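Local coordinates for protein cellulose hydrolase (Bacillus licheniformis, PDB 4YZT) that hydrolyses internal beta-1,4-glucosidic bonds of cellulose as a three-module family 5 endoglucanase and holds a cellotetraose in this crystal, at residues L134-G138 against L173-M178; F148-E153 against G186-R192; A342-K348 against D427-D433; G379-T383 against I393-C397. Residue numbers count along the deposited sequence, not the author numbering.

Contact 1: L134-G138 against L173-M178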
loop_
_atom_site.group_PDB
_atom_site.type_symbol
_atom_site.label_atom_id
_atom_site.label_comp_id
_atom_site.label_asym_id
_atom_site.label_seq_id
_atom_site.Cartn_x
_atom_site.Cartn_y
_atom_site.Cartn_z
ATOM N N LEU A 134 -13.883 13.082 -25.057
ATOM C CA LEU A 134 -14.935 12.112 -24.794
ATOM C C LEU A 134 -15.172 11.223 -26.018
ATOM O O LEU A 134 -15.413 10.025 -25.871
ATOM C CB LEU A 134 -16.225 12.820 -24.380
ATOM C CG LEU A 134 -17.384 11.928 -23.927
ATOM C CD1 LEU A 134 -17.046 11.192 -22.636
ATOM C CD2 LEU A 134 -18.668 12.762 -23.770
ATOM N N ASP A 135 -15.094 11.810 -27.213
ATOM C CA ASP A 135 -15.183 11.042 -28.445
ATOM C C ASP A 135 -14.081 9.996 -28.497
ATOM O O ASP A 135 -14.342 8.828 -28.764
ATOM C CB ASP A 135 -15.098 11.956 -29.674
ATOM C CG ASP A 135 -15.006 11.178 -30.975
ATOM O OD1 ASP A 135 -16.039 10.626 -31.414
ATOM O OD2 ASP A 135 -13.902 11.138 -31.567
ATOM N N LYS A 136 -12.853 10.418 -28.213
ATOM C CA LYS A 136 -11.715 9.511 -28.163
ATOM C C LYS A 136 -11.863 8.401 -27.102
ATOM O O LYS A 136 -11.593 7.236 -27.384
ATOM C CB LYS A 136 -10.435 10.297 -27.896
ATOM C CG LYS A 136 -9.189 9.420 -27.708
ATOM C CD LYS A 136 -7.930 10.276 -27.596
ATOM C CE LYS A 136 -6.733 9.439 -27.178
ATOM N NZ LYS A 136 -5.503 10.245 -27.078
ATOM N N LEU A 137 -12.277 8.763 -25.889
ATOM C CA LEU A 137 -12.444 7.775 -24.829
ATOM C C LEU A 137 -13.518 6.737 -25.198
ATOM O O LEU A 137 -13.331 5.532 -24.974
ATOM C CB LEU A 137 -12.782 8.467 -23.500
ATOM C CG LEU A 137 -12.975 7.600 -22.240
ATOM C CD1 LEU A 137 -11.728 6.786 -21.914
ATOM C CD2 LEU A 137 -13.353 8.458 -21.048
ATOM N N GLY A 138 -14.627 7.200 -25.770
ATOM C CA GLY A 138 -15.653 6.309 -26.276
ATOM C C GLY A 138 -15.120 5.301 -27.283
ATOM O O GLY A 138 -15.448 4.113 -27.230
ATOM N N LEU A 173 -21.423 12.396 -16.717
ATOM C CA LEU A 173 -21.639 12.192 -18.147
ATOM C C LEU A 173 -20.719 11.104 -18.679
ATOM O O LEU A 173 -21.138 10.255 -19.465
ATOM C CB LEU A 173 -21.407 13.491 -18.938
ATOM C CG LEU A 173 -21.403 13.369 -20.472
ATOM C CD1 LEU A 173 -22.755 12.895 -20.969
ATOM C CD2 LEU A 173 -21.025 14.686 -21.158
ATOM N N LEU A 174 -19.459 11.144 -18.256
ATOM C CA LEU A 174 -18.462 10.222 -18.769
ATOM C C LEU A 174 -18.859 8.809 -18.367
ATOM O O LEU A 174 -18.814 7.901 -19.186
ATOM C CB LEU A 174 -17.068 10.578 -18.245
ATOM C CG LEU A 174 -15.839 9.760 -18.661
ATOM C CD1 LEU A 174 -14.572 10.589 -18.419
ATOM C CD2 LEU A 174 -15.747 8.456 -17.884
ATOM N N ASN A 175 -19.243 8.633 -17.106
ATOM C CA ASN A 175 -19.674 7.314 -16.628
ATOM C C ASN A 175 -20.847 6.768 -17.429
ATOM O O ASN A 175 -20.846 5.595 -17.828
ATOM C CB ASN A 175 -20.054 7.365 -15.144
ATOM C CG ASN A 175 -18.845 7.420 -14.237
ATOM O OD1 ASN A 175 -17.733 7.095 -14.656
ATOM N ND2 ASN A 175 -19.057 7.808 -12.980
ATOM N N ARG A 176 -21.844 7.622 -17.665
ATOM C CA ARG A 176 -23.048 7.224 -18.376
ATOM C C ARG A 176 -22.751 6.843 -19.827
ATOM O O ARG A 176 -23.279 5.858 -20.337
ATOM C CB ARG A 176 -24.088 8.357 -18.326
ATOM C CG ARG A 176 -25.391 8.026 -19.056
ATOM C CD ARG A 176 -26.490 9.062 -18.813
ATOM N NE ARG A 176 -26.100 10.425 -19.179
ATOM C CZ ARG A 176 -25.723 11.349 -18.304
ATOM N NH1 ARG A 176 -25.696 11.056 -17.013
ATOM N NH2 ARG A 176 -25.387 12.571 -18.714
ATOM N N GLU A 177 -21.913 7.635 -20.491
ATOM C CA GLU A 177 -21.640 7.438 -21.906
ATOM C C GLU A 177 -20.787 6.205 -22.150
ATOM O O GLU A 177 -21.045 5.447 -23.085
ATOM C CB GLU A 177 -20.960 8.669 -22.499
ATOM C CG GLU A 177 -21.871 9.880 -22.574
ATOM C CD GLU A 177 -22.972 9.707 -23.594
ATOM O OE1 GLU A 177 -22.642 9.535 -24.788
ATOM O OE2 GLU A 177 -24.162 9.733 -23.205
ATOM N N MET A 178 -19.783 5.999 -21.307
ATOM C CA MET A 178 -18.933 4.822 -21.432
ATOM C C MET A 178 -19.716 3.563 -21.078
ATOM O O MET A 178 -19.577 2.538 -21.741
ATOM C CB MET A 178 -17.682 4.945 -20.551
ATOM C CG MET A 178 -16.764 6.107 -20.957
ATOM S SD MET A 178 -16.361 6.113 -22.718
ATOM C CE MET A 178 -17.215 7.578 -23.262
#

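Contact 2: F148-E153 against G186-R192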
loop_
_atom_site.group_PDB
_atom_site.type_symbol
_atom_site.label_atom_id
_atom_site.label_comp_id
_atom_site.label_asym_id
_atom_site.label_seq_id
_atom_site.Cartn_x
_atom_site.Cartn_y
_atom_site.Cartn_z
ATOM N N PHE A 148 -13.170 -8.000 -25.153
ATOM C CA PHE A 148 -13.393 -8.791 -23.945
ATOM C C PHE A 148 -14.870 -9.136 -23.724
ATOM O O PHE A 148 -15.251 -9.614 -22.659
ATOM C CB PHE A 148 -12.817 -8.034 -22.736
ATOM C CG PHE A 148 -11.310 -7.963 -22.743
ATOM C CD1 PHE A 148 -10.558 -8.967 -22.137
ATOM C CD2 PHE A 148 -10.645 -6.912 -23.369
ATOM C CE1 PHE A 148 -9.152 -8.918 -22.139
ATOM C CE2 PHE A 148 -9.247 -6.855 -23.378
ATOM C CZ PHE A 148 -8.500 -7.869 -22.766
ATOM N N LYS A 149 -15.681 -8.911 -24.750
ATOM C CA LYS A 149 -17.132 -9.117 -24.682
ATOM C C LYS A 149 -17.564 -10.518 -24.201
ATOM O O LYS A 149 -18.537 -10.661 -23.450
ATOM C CB LYS A 149 -17.737 -8.843 -26.060
ATOM C CG LYS A 149 -19.217 -9.189 -26.171
ATOM C CD LYS A 149 -19.791 -8.803 -27.532
ATOM C CE LYS A 149 -21.231 -9.283 -27.661
ATOM N NZ LYS A 149 -21.874 -8.865 -28.947
ATOM N N ASN A 150 -16.825 -11.541 -24.622
ATOM C CA ASN A 150 -17.232 -12.926 -24.422
ATOM C C ASN A 150 -16.557 -13.623 -23.259
ATOM O O ASN A 150 -16.751 -14.832 -23.053
ATOM C CB ASN A 150 -16.975 -13.706 -25.705
ATOM C CG ASN A 150 -17.801 -13.185 -26.847
ATOM O OD1 ASN A 150 -19.004 -12.952 -26.695
ATOM N ND2 ASN A 150 -17.162 -12.955 -27.989
ATOM N N LYS A 151 -15.759 -12.865 -22.505
ATOM C CA LYS A 151 -15.108 -13.380 -21.311
ATOM C C LYS A 151 -16.120 -13.666 -20.207
ATOM O O LYS A 151 -17.195 -13.052 -20.163
ATOM C CB LYS A 151 -14.060 -12.392 -20.813
ATOM C CG LYS A 151 -12.980 -12.054 -21.852
ATOM C CD LYS A 151 -12.156 -13.301 -22.233
ATOM C CE LYS A 151 -11.105 -12.934 -23.295
ATOM N NZ LYS A 151 -10.273 -14.101 -23.743
ATOM N N SER A 152 -15.781 -14.573 -19.299
ATOM C CA SER A 152 -16.729 -14.941 -18.254
ATOM C C SER A 152 -17.073 -13.746 -17.360
ATOM O O SER A 152 -16.384 -12.701 -17.370
ATOM C CB SER A 152 -16.190 -16.092 -17.409
ATOM O OG SER A 152 -15.646 -15.642 -16.174
ATOM N N GLU A 153 -18.139 -13.921 -16.584
ATOM C CA GLU A 153 -18.667 -12.880 -15.703
ATOM C C GLU A 153 -17.724 -12.550 -14.541
ATOM O O GLU A 153 -17.996 -11.625 -13.766
ATOM C CB GLU A 153 -20.036 -13.311 -15.156
ATOM C CG GLU A 153 -19.954 -14.556 -14.259
ATOM C CD GLU A 153 -21.309 -15.210 -13.979
ATOM O OE1 GLU A 153 -22.174 -14.578 -13.332
ATOM O OE2 GLU A 153 -21.505 -16.367 -14.411
ATOM N N GLY A 186 -23.558 -5.465 -26.335
ATOM C CA GLY A 186 -24.429 -6.617 -26.136
ATOM C C GLY A 186 -23.764 -7.900 -25.653
ATOM O O GLY A 186 -22.655 -7.879 -25.130
ATOM N N GLY A 187 -24.450 -9.030 -25.839
ATOM C CA GLY A 187 -23.958 -10.304 -25.325
ATOM C C GLY A 187 -23.715 -10.239 -23.822
ATOM O O GLY A 187 -24.523 -9.665 -23.093
ATOM N N LYS A 188 -22.606 -10.808 -23.353
ATOM C CA LYS A 188 -22.308 -10.796 -21.921
ATOM C C LYS A 188 -21.998 -9.389 -21.379
ATOM O O LYS A 188 -22.096 -9.158 -20.170
ATOM C CB LYS A 188 -21.146 -11.747 -21.602
ATOM C CG LYS A 188 -21.512 -13.225 -21.799
ATOM C CD LYS A 188 -20.372 -14.168 -21.398
ATOM C CE LYS A 188 -20.132 -14.170 -19.887
ATOM N NZ LYS A 188 -21.043 -15.103 -19.153
ATOM N N ASN A 189 -21.643 -8.452 -22.259
ATOM C CA ASN A 189 -21.425 -7.072 -21.832
ATOM C C ASN A 189 -22.740 -6.415 -21.422
ATOM O O ASN A 189 -22.749 -5.350 -20.803
ATOM C CB ASN A 189 -20.748 -6.254 -22.934
ATOM C CG ASN A 189 -19.261 -6.522 -23.022
ATOM O OD1 ASN A 189 -18.703 -7.202 -22.167
ATOM N ND2 ASN A 189 -18.605 -5.967 -24.040
ATOM N N GLY A 190 -23.853 -7.055 -21.772
ATOM C CA GLY A 190 -25.157 -6.577 -21.346
ATOM C C GLY A 190 -25.326 -6.682 -19.842
ATOM O O GLY A 190 -26.023 -5.871 -19.226
ATOM N N GLN A 191 -24.674 -7.672 -19.241
ATOM C CA GLN A 191 -24.818 -7.895 -17.809
ATOM C C GLN A 191 -23.510 -7.807 -17.033
ATOM O O GLN A 191 -23.499 -7.976 -15.808
ATOM C CB GLN A 191 -25.460 -9.264 -17.558
ATOM C CG GLN A 191 -26.860 -9.399 -18.144
ATOM C CD GLN A 191 -27.846 -8.448 -17.490
ATOM O OE1 GLN A 191 -27.843 -8.272 -16.266
ATOM N NE2 GLN A 191 -28.692 -7.824 -18.300
ATOM N N ARG A 192 -22.407 -7.536 -17.724
ATOM C CA ARG A 192 -21.111 -7.501 -17.051
ATOM C C ARG A 192 -21.089 -6.425 -15.965
ATOM O O ARG A 192 -21.668 -5.349 -16.137
ATOM C CB ARG A 192 -19.982 -7.269 -18.056
ATOM C CG ARG A 192 -18.592 -7.425 -17.445
ATOM C CD ARG A 192 -17.492 -7.353 -18.493
ATOM N NE ARG A 192 -17.755 -8.262 -19.592
ATOM C CZ ARG A 192 -17.554 -9.578 -19.548
ATOM N NH1 ARG A 192 -17.094 -10.153 -18.448
ATOM N NH2 ARG A 192 -17.833 -10.318 -20.607
HETATM O O HOH W 1 -21.135 -12.385 -25.104
HETATM O O HOH W 2 -19.773 -16.251 -16.914
#

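Contact 3: A342-K348 against D427-D433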
loop_
_atom_site.group_PDB
_atom_site.type_symbol
_atom_site.label_atom_id
_atom_site.label_comp_id
_atom_site.label_asym_id
_atom_site.label_seq_id
_atom_site.Cartn_x
_atom_site.Cartn_y
_atom_site.Cartn_z
ATOM N N ALA A 342 6.278 -5.828 18.232
ATOM C CA ALA A 342 6.560 -6.805 17.190
ATOM C C ALA A 342 8.061 -6.928 16.966
ATOM O O ALA A 342 8.548 -7.955 16.503
ATOM C CB ALA A 342 5.856 -6.424 15.895
ATOM N N ASP A 343 8.783 -5.852 17.267
ATOM C CA ASP A 343 10.241 -5.855 17.230
ATOM C C ASP A 343 10.784 -5.578 18.620
ATOM O O ASP A 343 10.545 -4.508 19.185
ATOM C CB ASP A 343 10.767 -4.809 16.250
ATOM C CG ASP A 343 10.838 -5.317 14.822
ATOM O OD1 ASP A 343 11.116 -6.518 14.608
ATOM O OD2 ASP A 343 10.629 -4.499 13.902
ATOM N N LEU A 344 11.517 -6.534 19.178
ATOM C CA LEU A 344 12.099 -6.337 20.494
ATOM C C LEU A 344 13.589 -6.000 20.370
ATOM O O LEU A 344 14.381 -6.837 19.938
ATOM C CB LEU A 344 11.890 -7.580 21.356
ATOM C CG LEU A 344 12.495 -7.510 22.755
ATOM C CD1 LEU A 344 11.867 -6.335 23.494
ATOM C CD2 LEU A 344 12.267 -8.816 23.499
ATOM N N PHE A 345 13.952 -4.769 20.740
ATOM C CA PHE A 345 15.335 -4.296 20.684
ATOM C C PHE A 345 16.040 -4.449 22.034
ATOM O O PHE A 345 15.583 -3.922 23.047
ATOM C CB PHE A 345 15.389 -2.824 20.251
ATOM C CG PHE A 345 15.004 -2.588 18.817
ATOM C CD1 PHE A 345 15.964 -2.608 17.811
ATOM C CD2 PHE A 345 13.687 -2.335 18.470
ATOM C CE1 PHE A 345 15.605 -2.374 16.480
ATOM C CE2 PHE A 345 13.328 -2.108 17.146
ATOM C CZ PHE A 345 14.285 -2.122 16.158
ATOM N N ILE A 346 17.149 -5.176 22.047
ATOM C CA ILE A 346 17.944 -5.339 23.258
ATOM C C ILE A 346 19.342 -4.774 22.996
ATOM O O ILE A 346 19.999 -5.156 22.027
ATOM C CB ILE A 346 18.016 -6.835 23.691
ATOM C CG1 ILE A 346 16.638 -7.308 24.161
ATOM C CG2 ILE A 346 19.045 -7.042 24.799
ATOM C CD1 ILE A 346 16.511 -8.795 24.257
ATOM N N LYS A 347 19.795 -3.857 23.845
ATOM C CA LYS A 347 21.087 -3.232 23.613
ATOM C C LYS A 347 22.211 -4.118 24.119
ATOM O O LYS A 347 22.110 -4.715 25.195
ATOM C CB LYS A 347 21.162 -1.864 24.285
ATOM C CG LYS A 347 22.437 -1.092 23.981
ATOM C CD LYS A 347 22.283 0.361 24.361
ATOM C CE LYS A 347 23.537 1.160 24.046
ATOM N NZ LYS A 347 23.379 2.582 24.440
ATOM N N LYS A 348 23.275 -4.205 23.324
ATOM C CA LYS A 348 24.462 -4.954 23.685
ATOM C C LYS A 348 24.954 -4.516 25.055
ATOM O O LYS A 348 25.183 -3.333 25.286
ATOM C CB LYS A 348 25.558 -4.743 22.634
ATOM C CG LYS A 348 26.655 -5.784 22.625
ATOM C CD LYS A 348 27.311 -5.823 21.249
ATOM C CE LYS A 348 28.495 -6.770 21.209
ATOM N NZ LYS A 348 29.136 -6.758 19.861
ATOM N N ASP A 427 10.526 -10.260 16.216
ATOM C CA ASP A 427 11.973 -10.311 16.037
ATOM C C ASP A 427 12.661 -9.913 17.333
ATOM O O ASP A 427 12.278 -8.925 17.966
ATOM C CB ASP A 427 12.429 -9.385 14.909
ATOM C CG ASP A 427 12.143 -9.938 13.524
ATOM O OD1 ASP A 427 11.508 -11.004 13.396
ATOM O OD2 ASP A 427 12.555 -9.283 12.547
ATOM N N ILE A 428 13.650 -10.704 17.743
ATOM C CA ILE A 428 14.492 -10.342 18.870
ATOM C C ILE A 428 15.789 -9.776 18.288
ATOM O O ILE A 428 16.557 -10.498 17.673
ATOM C CB ILE A 428 14.784 -11.541 19.781
ATOM C CG1 ILE A 428 13.477 -12.207 20.220
ATOM C CG2 ILE A 428 15.649 -11.102 20.966
ATOM C CD1 ILE A 428 13.161 -12.072 21.688
ATOM N N ILE A 429 16.013 -8.483 18.479
ATOM C CA ILE A 429 17.076 -7.775 17.785
ATOM C C ILE A 429 18.141 -7.254 18.741
ATOM O O ILE A 429 17.845 -6.456 19.632
ATOM C CB ILE A 429 16.514 -6.576 16.992
ATOM C CG1 ILE A 429 15.365 -7.018 16.080
ATOM C CG2 ILE A 429 17.625 -5.886 16.208
ATOM C CD1 ILE A 429 14.628 -5.851 15.413
ATOM N N LEU A 430 19.379 -7.702 18.555
ATOM C CA LEU A 430 20.500 -7.126 19.280
ATOM C C LEU A 430 21.011 -5.878 18.568
ATOM O O LEU A 430 21.281 -5.919 17.370
ATOM C CB LEU A 430 21.635 -8.146 19.416
ATOM C CG LEU A 430 22.843 -7.773 20.287
ATOM C CD1 LEU A 430 22.429 -7.634 21.747
ATOM C CD2 LEU A 430 23.950 -8.823 20.146
ATOM N N TYR A 431 21.147 -4.774 19.290
ATOM C CA TYR A 431 21.677 -3.556 18.674
ATOM C C TYR A 431 22.731 -2.909 19.542
ATOM O O TYR A 431 22.894 -3.264 20.717
ATOM C CB TYR A 431 20.566 -2.542 18.374
ATOM C CG TYR A 431 20.157 -1.672 19.545
ATOM C CD1 TYR A 431 19.220 -2.118 20.468
ATOM C CD2 TYR A 431 20.695 -0.402 19.719
ATOM C CE1 TYR A 431 18.836 -1.331 21.531
ATOM C CE2 TYR A 431 20.319 0.394 20.787
ATOM C CZ TYR A 431 19.382 -0.075 21.684
ATOM O OH TYR A 431 19.009 0.712 22.743
ATOM N N ASP A 432 23.463 -1.976 18.939
ATOM C CA ASP A 432 24.464 -1.188 19.642
ATOM C C ASP A 432 24.424 0.214 19.050
ATOM O O ASP A 432 23.745 0.433 18.040
ATOM C CB ASP A 432 25.851 -1.814 19.505
ATOM C CG ASP A 432 26.735 -1.530 20.702
ATOM O OD1 ASP A 432 26.379 -0.655 21.523
ATOM O OD2 ASP A 432 27.782 -2.191 20.825
ATOM N N ASP A 433 25.122 1.160 19.674
ATOM C CA ASP A 433 25.164 2.534 19.166
ATOM C C ASP A 433 25.600 2.529 17.693
ATOM O O ASP A 433 26.624 1.945 17.346
ATOM C CB ASP A 433 26.138 3.408 19.975
ATOM C CG ASP A 433 25.861 3.400 21.477
ATOM O OD1 ASP A 433 24.694 3.548 21.898
ATOM O OD2 ASP A 433 26.835 3.259 22.243
HETATM O O HOH W 3 20.235 3.159 23.189
HETATM O O HOH W 4 26.960 -1.053 24.255
HETATM O O HOH W 5 29.133 -3.615 19.261
#

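Contact 4: G379-T383 against I393-C397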
loop_
_atom_site.group_PDB
_atom_site.type_symbol
_atom_site.label_atom_id
_atom_site.label_comp_id
_atom_site.label_asym_id
_atom_site.label_seq_id
_atom_site.Cartn_x
_atom_site.Cartn_y
_atom_site.Cartn_z
ATOM N N GLY A 379 5.703 -21.571 31.674
ATOM C CA GLY A 379 6.016 -21.735 33.080
ATOM C C GLY A 379 7.455 -21.365 33.373
ATOM O O GLY A 379 7.737 -20.655 34.340
ATOM N N SER A 380 8.372 -21.836 32.531
ATOM C CA SER A 380 9.791 -21.568 32.729
ATOM C C SER A 380 10.341 -20.636 31.656
ATOM O O SER A 380 11.227 -19.821 31.923
ATOM C CB SER A 380 10.587 -22.875 32.745
ATOM O OG SER A 380 10.542 -23.517 31.482
ATOM N N ASP A 381 9.829 -20.767 30.437
ATOM C CA ASP A 381 10.229 -19.867 29.361
ATOM C C ASP A 381 9.338 -18.635 29.327
ATOM O O ASP A 381 9.808 -17.531 29.063
ATOM C CB ASP A 381 10.198 -20.576 28.005
ATOM C CG ASP A 381 11.448 -21.387 27.746
ATOM O OD1 ASP A 381 12.482 -21.103 28.390
ATOM O OD2 ASP A 381 11.402 -22.298 26.895
ATOM N N TYR A 382 8.049 -18.828 29.598
ATOM C CA TYR A 382 7.118 -17.710 29.609
ATOM C C TYR A 382 5.881 -17.987 30.442
ATOM O O TYR A 382 5.506 -19.135 30.653
ATOM C CB TYR A 382 6.704 -17.351 28.182
ATOM C CG TYR A 382 5.813 -18.364 27.491
ATOM C CD1 TYR A 382 4.424 -18.235 27.522
ATOM C CD2 TYR A 382 6.354 -19.429 26.780
ATOM C CE1 TYR A 382 3.598 -19.151 26.874
ATOM C CE2 TYR A 382 5.533 -20.353 26.134
ATOM C CZ TYR A 382 4.157 -20.203 26.180
ATOM O OH TYR A 382 3.338 -21.109 25.539
ATOM N N THR A 383 5.250 -16.922 30.921
ATOM C CA THR A 383 3.968 -17.047 31.601
ATOM C C THR A 383 2.937 -16.103 30.980
ATOM O O THR A 383 3.283 -15.173 30.248
ATOM C CB THR A 383 4.086 -16.763 33.113
ATOM O OG1 THR A 383 4.476 -15.401 33.319
ATOM C CG2 THR A 383 5.114 -17.689 33.756
ATOM N N ILE A 393 7.929 -13.054 28.831
ATOM C CA ILE A 393 9.064 -13.875 28.432
ATOM C C ILE A 393 10.140 -13.734 29.501
ATOM O O ILE A 393 10.618 -12.628 29.745
ATOM C CB ILE A 393 9.637 -13.455 27.060
ATOM C CG1 ILE A 393 8.517 -13.225 26.035
ATOM C CG2 ILE A 393 10.649 -14.481 26.565
ATOM C CD1 ILE A 393 7.889 -14.493 25.517
ATOM N N LYS A 394 10.513 -14.842 30.140
ATOM C CA LYS A 394 11.476 -14.806 31.244
ATOM C C LYS A 394 12.881 -14.430 30.784
ATOM O O LYS A 394 13.298 -14.763 29.677
ATOM C CB LYS A 394 11.510 -16.153 31.975
ATOM C CG LYS A 394 10.172 -16.548 32.581
ATOM C CD LYS A 394 9.543 -15.377 33.331
ATOM C CE LYS A 394 8.106 -15.679 33.715
ATOM N NZ LYS A 394 7.368 -14.490 34.235
ATOM N N ALA A 395 13.595 -13.721 31.656
ATOM C CA ALA A 395 14.927 -13.198 31.363
ATOM C C ALA A 395 15.901 -14.300 30.949
ATOM O O ALA A 395 16.678 -14.138 30.015
ATOM C CB ALA A 395 15.467 -12.449 32.571
ATOM N N SER A 396 15.845 -15.426 31.645
ATOM C CA SER A 396 16.706 -16.549 31.324
ATOM C C SER A 396 16.457 -17.070 29.912
ATOM O O SER A 396 17.400 -17.446 29.216
ATOM C CB SER A 396 16.511 -17.660 32.354
ATOM O OG SER A 396 15.143 -17.767 32.698
ATOM N N CYS A 397 15.197 -17.081 29.483
ATOM C CA CYS A 397 14.884 -17.487 28.119
ATOM C C CYS A 397 15.427 -16.470 27.113
ATOM O O CYS A 397 16.062 -16.848 26.131
ATOM C CB CYS A 397 13.371 -17.669 27.932
ATOM S SG CYS A 397 12.859 -17.969 26.214
#

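Contact 1: L134-G138 against L173-M178
L173 opens the contact on helix 168-184. Its CD2 lies 4.0 Å from CD2 of L134, at the partly exposed end of the interface. L173 also touches Q130, one turn earlier on the helix that carries L134. L174 follows and is buried. Its CD1 packs 3.6 Å from CD2 of L137, and its CG is 4.4 Å from CD1 of L134. L174 also reaches I159, in the loop that follows strand 155-158. The two helices are neighbours on the outer layer of the (beta/alpha)8 barrel of this family 5 glycosidase. Helix 130-147 precedes strand 155-158, and helix 168-184 follows it. As expected for successive helices of this fold, they run roughly parallel. The two short segments cross at -37°, with their axes 10.6 Å apart at closest approach. ND2 of N175 bonds to the carbonyl of G197. E177 adds little, with its CG 4.5 Å from CD2 of L134. M178 reaches across to L134, L137 and G138. Its chi1 and chi2 are both m, which folds the thioether toward helix 130-147. SD lies 3.7 Å from CG of L137, and CE sits 3.7 Å from CD1 of L134. CE of M178 also rests on the backbone of G138, 3.6 Å from its CA.

Contact 2: F148-E153 against G186-R192
The guanidinium of R192 makes the main bonds here, and it binds backbone carbonyls. NH2 of R192 donates to O of K151 at 2.8 Å and to O of K149 at 2.9 Å. NH1 of R192 donates to O of S152 at 2.9 Å, and also to O of L155 at the start of the next strand. These three carbonyls of 148-153 lie near the guanidinium plane. NE of R192 donates to OD1 of N189 at 2.9 Å, which holds the arginine within its own loop. ND2 of N189 bonds in turn to T185 and to O of A145. Two waters extend the polar network. One joins OD1 of N150 to N of K188, at 2.7 and 2.8 Å. The other accepts from NZ of K188 at 2.8 Å and from N of E153 at 2.9 Å, and donates to OE2 of E153. Packing comes next. CB of K188 lies 3.4 Å from O of K149, and CE of K188 lies 3.2 Å from O of K151. The extended K149 chain runs along the glycines, with CE 3.2 Å from O of G186; its NZ bonds to O of T185. F148 to K151 forms a type I beta turn. Both segments are helix-to-strand loops, leading from helices 130-147 and 168-184 into strands 155-158 and 194-196. Such alpha-beta loops line the N-terminal end of a (beta/alpha)8 barrel, opposite the catalytic end.

Contact 3: A342-K348 against D427-D433
Strands 338-347 and 424-431 pair in parallel within the mixed beta sheet of the X2 module, an E-set, immunoglobulin-like fold. Five backbone hydrogen bonds follow the parallel pattern between A342 and Y431. N of D427 donates to O of A342 (3.1 Å), N of L344 to O of D427 (2.8 Å), N of I429 to O of L344 (2.7 Å), N of I346 to O of I429 (2.8 Å), and N of Y431 to O of I346 (3.0 Å). A sixth, from N of K348 to O of Y431 at 2.8 Å, carries the pairing past the strand end. On its far side, strand 424-431 bonds to strand 409-418 through I428 and L430. D343 and D427 bring like charges together, OD1 to OD2 at 3.7 Å. K280 of the barrel module bridges both carboxylates, so the pair also joins two modules, and OD1 of D427 accepts from Q413. OE1 of Q350 satisfies N of K347, and O of G406 accepts from NZ of K348. The same NZ reaches OD2 of D432 through a water. L344, I346, I428 and L430 share one face. On the other, CD1 of I429 makes a CH-pi contact with F345, and CG of K347 does so with Y431. NZ of K347, the last residue of its strand, forms a salt bridge with OD1 of D433, just past the end of strand 424-431, at 3.0 Å.

Contact 4: G379-T383 against I393-C397
This contact lies at one edge of the X2 module's beta sheet, where strand 390-393 pairs antiparallel with the outermost strand 382-384 and then runs into helix 395-401. Y382 and I393 form a non-hydrogen-bonded pair, with CA atoms 4.5 Å apart. Y382 takes chi1 p, which leads its ring away from 393-397. Its CB still touches I393, whose chi1 and chi2, both m, bring CD1 to 4.1 Å from CB of Y382. K394, at the N-cap position, has the largest area covered by 379-383, 78 Å². With chi1 and chi2 m and the outer angles t, its chain bends back over 379-383. CG lies 3.5 Å from O of S380, and NZ bonds to OG1 of T383 at 3.2 Å. The same NZ also bonds to OG of S392. The backbone N of K394 donates to O of D381 at 3.0 Å. G379 adopts phi 122° and psi -45°, where a CB would jam against the preceding carbonyl. Its N bonds to O of Y382 at 2.6 Å. D381 has chi1 m, and its OD2 accepts from N of K377. C397, with chi1 t, points toward D381 and also meets L376. CB of C397 lies 3.6 Å from OD1 of D381.

Overall arrangement
The contacts fall into two groups on opposite sides of the chain's centre. Contacts 1 and 2 belong to the (beta/alpha)8 barrel, with centres 19 Å apart. Their segments alternate along the chain. Contact 1 pairs helices 130-147 and 168-184, and contact 2 pairs the loops that follow them. Together they join two successive beta-alpha units along their length. Contacts 3 and 4 come later and share the mixed sheet of the X2 module, 18 Å apart between centres. Contact 4 is nested inside the loop closed by contact 3. Centres in different groups lie about 56 to 66 Å apart, and the two groups lie in separate modules, although K280 of the barrel reaches contact 3.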